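Local coordinates for protein putative thioesterase yhdA (Lactococcus lactis subsp. lactis, PDB 3GEK) that is of uncertain function but, as a hotdog-fold member of the PaaI thioesterase family, probably hydrolyses acyl-CoA thioesters, at residues A[34-39]-A[85-90]; A[92-97]-A[112-117]. The protein carries 7 engineered substitutions. All blocks are in the same frame, centred on the assembly; numbering follows the deposited sequence.

How the interactions relate
Interaction 1 is a surface contact where the chain leaving strand 28-35 passes the loop 85-90, whereas interaction 2 is partly buried and pairs the two strands of a beta hairpin. Both reach the same antiparallel sheet, where strand 28-35 lies next to strand 92-102, and Met-34 N probably hydrogen-bonds to Val-93 O. The chemistry follows the place: segments 34-39 and 85-90 meet through a leucine, a lysine chain and a cysteine, with no hydrogen bond between them, while 92-97 and 112-117 are held by backbone bonds in register, with Val-93, Ala-95 and Ile-113 turned to helix 49-68. A salt bridge from Lys-87 to Glu-116 ties the two sites together.

Interaction 1 of 2, residues A[34-39]-A[85-90]; sequences MILSDF and NPKKCE. Engineered in segment 85-90: Pro-86 (natural residue Ser).
Leu-36 packs against Lys-87 and Cys-89 in a small surface contact, where the chain leaving strand 28-35 passes the loop that joins strand 73-83 to strand 92-102. One methyl does most of the touching: Leu-36 CD1 lies 3.8 Å from Lys-87 CE and 3.6 Å from Glu-90 O. The lysine chain starts with CG anti to its backbone N (chi1 168°), then bends at chi2 and crosses the leucine obliquely. Its NZ gives a 2.9 Å hydrogen bond to Glu-90 O, reaching three residues on along the chain, and forms a salt bridge with Glu-116. Cys-89 sits at the centre of an inverse gamma turn, and its SG comes 3.1 Å from Ser-37 O and 4.3 Å from Leu-36 CB. Ser-37 itself forms an ST turn, its OG accepting from Phe-39 N. An alanine in place of Lys-87 would lack the chain beyond CB, and would probably leave Glu-116 without this positive partner, Glu-90 O without this donor and a gap beside Leu-36 CD1. With no hydrogen bond across it, the contact rests on Leu-36 packing and the close approach of a sulphur to a carbonyl oxygen, while the polar bonds of Lys-87 run within its loop and out to Glu-116.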
# COMPACT_ATOMS: atom_id res chain seq x y z
N MSE A 34 -10.42 12.20 -17.14
CA MSE A 34 -9.45 11.78 -18.13
C MSE A 34 -10.17 11.18 -19.33
O MSE A 34 -10.86 10.17 -19.20
CB MSE A 34 -8.46 10.78 -17.54
CG MSE A 34 -7.44 10.26 -18.55
SE MSE A 34 -6.00 9.28 -17.70
CE MSE A 34 -6.98 7.62 -17.30
N ILE A 35 -10.01 11.80 -20.48
CA ILE A 35 -10.66 11.37 -21.71
C ILE A 35 -9.85 10.26 -22.38
O ILE A 35 -8.69 10.46 -22.74
CB ILE A 35 -10.86 12.54 -22.69
CG1 ILE A 35 -11.43 13.76 -21.96
CG2 ILE A 35 -11.74 12.11 -23.87
CD1 ILE A 35 -11.41 15.04 -22.79
N LEU A 36 -10.49 9.11 -22.57
CA LEU A 36 -9.79 7.90 -23.03
C LEU A 36 -9.74 7.73 -24.54
O LEU A 36 -10.69 8.03 -25.26
CB LEU A 36 -10.40 6.64 -22.37
CG LEU A 36 -10.54 6.67 -20.84
CD1 LEU A 36 -11.30 5.45 -20.33
CD2 LEU A 36 -9.19 6.77 -20.17
N SER A 37 -8.58 7.26 -25.00
CA SER A 37 -8.38 6.76 -26.37
C SER A 37 -7.59 5.46 -26.27
O SER A 37 -7.41 4.93 -25.17
CB SER A 37 -7.61 7.78 -27.21
OG SER A 37 -6.26 7.87 -26.77
N ASP A 38 -7.10 4.97 -27.41
CA ASP A 38 -6.26 3.77 -27.47
C ASP A 38 -4.95 3.94 -26.71
O ASP A 38 -4.36 2.96 -26.27
CB ASP A 38 -5.96 3.39 -28.93
CG ASP A 38 -5.10 4.42 -29.65
OD1 ASP A 38 -3.96 4.07 -30.04
OD2 ASP A 38 -5.56 5.58 -29.83
N PHE A 39 -4.52 5.19 -26.56
CA PHE A 39 -3.34 5.52 -25.77
C PHE A 39 -3.42 4.88 -24.39
O PHE A 39 -2.41 4.40 -23.87
CB PHE A 39 -3.20 7.05 -25.64
CG PHE A 39 -2.07 7.49 -24.75
CD1 PHE A 39 -0.76 7.54 -25.23
CD2 PHE A 39 -2.30 7.87 -23.44
CE1 PHE A 39 0.29 7.94 -24.41
CE2 PHE A 39 -1.26 8.28 -22.61
CZ PHE A 39 0.05 8.31 -23.10
N ASN A 85 -12.84 -2.64 -10.40
CA ASN A 85 -13.72 -2.98 -11.51
C ASN A 85 -13.07 -2.65 -12.85
O ASN A 85 -12.38 -1.63 -12.96
CB ASN A 85 -15.05 -2.23 -11.38
CG ASN A 85 -15.87 -2.70 -10.19
OD1 ASN A 85 -16.04 -1.97 -9.21
ND2 ASN A 85 -16.37 -3.93 -10.26
N PRO A 86 -13.30 -3.49 -13.87
CA PRO A 86 -12.72 -3.21 -15.18
C PRO A 86 -13.45 -2.06 -15.89
O PRO A 86 -14.68 -1.95 -15.83
CB PRO A 86 -12.92 -4.52 -15.93
CG PRO A 86 -14.13 -5.13 -15.32
CD PRO A 86 -14.09 -4.74 -13.87
N LYS A 87 -12.66 -1.23 -16.56
CA LYS A 87 -13.19 -0.15 -17.38
C LYS A 87 -12.78 -0.38 -18.83
O LYS A 87 -11.60 -0.43 -19.15
CB LYS A 87 -12.66 1.20 -16.86
CG LYS A 87 -12.89 2.42 -17.78
CD LYS A 87 -14.36 2.68 -18.07
CE LYS A 87 -14.52 3.97 -18.87
NZ LYS A 87 -15.78 3.98 -19.67
N LYS A 88 -13.78 -0.55 -19.69
CA LYS A 88 -13.54 -0.60 -21.13
C LYS A 88 -12.94 0.73 -21.56
O LYS A 88 -13.42 1.80 -21.15
CB LYS A 88 -14.84 -0.88 -21.89
CG LYS A 88 -14.62 -1.38 -23.31
CD LYS A 88 -15.93 -1.75 -23.98
CE LYS A 88 -15.68 -2.52 -25.27
NZ LYS A 88 -15.29 -1.65 -26.42
N CYS A 89 -11.89 0.67 -22.38
CA CYS A 89 -11.13 1.87 -22.72
C CYS A 89 -11.85 2.73 -23.76
O CYS A 89 -11.52 2.72 -24.94
CB CYS A 89 -9.73 1.48 -23.20
SG CYS A 89 -8.54 2.82 -23.14
N GLU A 90 -12.85 3.48 -23.28
CA GLU A 90 -13.65 4.40 -24.09
C GLU A 90 -14.35 5.41 -23.18
O GLU A 90 -14.53 5.15 -21.99
CB GLU A 90 -14.69 3.64 -24.93
CG GLU A 90 -15.69 2.83 -24.10
CD GLU A 90 -16.68 2.02 -24.92
OE1 GLU A 90 -16.67 2.12 -26.18
OE2 GLU A 90 -17.46 1.27 -24.30

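Interaction 2 of 2, residues A[92-97]-A[112-117]. Engineered in segment 92-97: Arg-96 (natural residue Cys).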
# COMPACT_ATOMS: atom_id res chain seq x y z
N PHE A 92 -14.74 8.33 -20.75
CA PHE A 92 -13.89 9.00 -19.75
C PHE A 92 -14.07 8.43 -18.35
O PHE A 92 -15.06 7.76 -18.06
CB PHE A 92 -14.19 10.51 -19.73
CG PHE A 92 -15.55 10.86 -19.18
CD1 PHE A 92 -16.66 10.90 -20.03
CD2 PHE A 92 -15.73 11.14 -17.83
CE1 PHE A 92 -17.92 11.22 -19.53
CE2 PHE A 92 -16.99 11.45 -17.32
CZ PHE A 92 -18.09 11.49 -18.17
N VAL A 93 -13.08 8.70 -17.50
CA VAL A 93 -13.16 8.43 -16.07
C VAL A 93 -13.00 9.72 -15.25
O VAL A 93 -12.41 10.70 -15.72
CB VAL A 93 -12.09 7.41 -15.59
CG1 VAL A 93 -12.35 6.02 -16.18
CG2 VAL A 93 -10.67 7.90 -15.90
N ASN A 94 -13.54 9.71 -14.03
CA ASN A 94 -13.33 10.79 -13.08
C ASN A 94 -12.26 10.41 -12.07
O ASN A 94 -12.18 9.26 -11.66
CB ASN A 94 -14.63 11.09 -12.32
CG ASN A 94 -15.78 11.38 -13.22
OD1 ASN A 94 -16.64 10.53 -13.44
ND2 ASN A 94 -15.80 12.58 -13.78
N ALA A 95 -11.44 11.38 -11.70
CA ALA A 95 -10.53 11.22 -10.57
C ALA A 95 -10.87 12.31 -9.56
O ALA A 95 -10.81 13.50 -9.87
CB ALA A 95 -9.08 11.32 -11.01
N ARG A 96 -11.26 11.89 -8.36
CA ARG A 96 -11.66 12.82 -7.30
C ARG A 96 -10.83 12.53 -6.07
O ARG A 96 -10.64 11.36 -5.70
CB ARG A 96 -13.15 12.69 -6.97
CG ARG A 96 -14.08 13.01 -8.13
CD ARG A 96 -15.51 13.11 -7.64
NE ARG A 96 -16.44 13.43 -8.72
CZ ARG A 96 -17.08 12.52 -9.46
NH1 ARG A 96 -16.89 11.23 -9.25
NH2 ARG A 96 -17.92 12.92 -10.41
N GLY A 97 -10.32 13.59 -5.46
CA GLY A 97 -9.42 13.46 -4.33
C GLY A 97 -9.96 14.11 -3.08
O GLY A 97 -10.68 15.10 -3.14
N LYS A 112 -10.47 8.51 -5.58
CA LYS A 112 -11.36 7.53 -6.17
C LYS A 112 -11.44 7.74 -7.68
O LYS A 112 -11.74 8.83 -8.16
CB LYS A 112 -12.75 7.60 -5.53
CG LYS A 112 -12.75 7.21 -4.05
CD LYS A 112 -14.17 7.04 -3.51
CE LYS A 112 -14.18 7.00 -1.99
NZ LYS A 112 -13.74 8.30 -1.38
N ILE A 113 -11.14 6.68 -8.43
CA ILE A 113 -11.30 6.71 -9.88
C ILE A 113 -12.57 5.97 -10.24
O ILE A 113 -12.77 4.81 -9.89
CB ILE A 113 -10.06 6.14 -10.60
CG1 ILE A 113 -8.85 7.06 -10.31
CG2 ILE A 113 -10.31 6.01 -12.12
CD1 ILE A 113 -7.54 6.44 -10.59
N THR A 114 -13.44 6.69 -10.95
CA THR A 114 -14.81 6.29 -11.14
C THR A 114 -15.15 6.41 -12.63
O THR A 114 -14.59 7.26 -13.33
CB THR A 114 -15.70 7.19 -10.25
OG1 THR A 114 -16.65 6.39 -9.52
CG2 THR A 114 -16.41 8.26 -11.03
N ASP A 115 -16.05 5.57 -13.13
CA ASP A 115 -16.47 5.71 -14.52
C ASP A 115 -17.60 6.74 -14.66
O ASP A 115 -18.01 7.35 -13.67
CB ASP A 115 -16.80 4.35 -15.17
CG ASP A 115 -18.09 3.72 -14.66
OD1 ASP A 115 -18.87 4.37 -13.92
OD2 ASP A 115 -18.34 2.55 -15.01
N GLU A 116 -18.09 6.93 -15.88
CA GLU A 116 -19.13 7.93 -16.14
C GLU A 116 -20.47 7.64 -15.43
O GLU A 116 -21.33 8.52 -15.34
CB GLU A 116 -19.33 8.15 -17.65
CG GLU A 116 -19.33 6.91 -18.53
CD GLU A 116 -17.93 6.42 -18.89
OE1 GLU A 116 -17.33 5.69 -18.07
OE2 GLU A 116 -17.42 6.75 -19.99
N ASN A 117 -20.63 6.42 -14.92
CA ASN A 117 -21.82 6.03 -14.16
C ASN A 117 -21.56 6.03 -12.65
O ASN A 117 -22.39 5.53 -11.88
CB ASN A 117 -22.32 4.66 -14.61
CG ASN A 117 -22.83 4.65 -16.03
OD1 ASN A 117 -23.77 5.37 -16.38
ND2 ASN A 117 -22.21 3.83 -16.87
O HOH W 1 -14.36 9.72 -8.54
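Phe-92 and Glu-116 meet ring face to methylene, Glu-116 CB lying over one face in a CH-pi contact, 4.1 Å from the ring centroid. Phe-92 CG lies between the backbone N and the carbonyl carbon (chi1 68°), and the ring plane stands 39° from that of the carboxylate. Bent at chi2, the glutamate takes Phe-92 N on OE2 at 3.2 Å, from above the carboxylate plane; its OE1 goes to Lys-87. Thr-114 CG2 touches two side chains, Asn-94 OD1 at 3.3 Å and, obliquely to the guanidinium, Arg-96 NH1 at 3.5 Å. Beneath these side chains runs the antiparallel hairpin of strands 92-102 and 106-115, part of the hotdog sheet: Asn-94 and Thr-114 form a hydrogen-bonded pair, Asn-94 N to Thr-114 O at 2.8 Å and Thr-114 N to Asn-94 O at 2.9 Å, and Arg-96 with Lys-112 the next. Val-93, Ala-95 and Ile-113 share the other face, packed on helix 49-68, with Ile-113 CG2 4.1 Å from Val-93 CB. The engineered Arg-96 lays one guanidinium face over Asn-94 CB; its NH1 forms a salt bridge with Glu-118 and a weak bond to a water that donates to Lys-112 O.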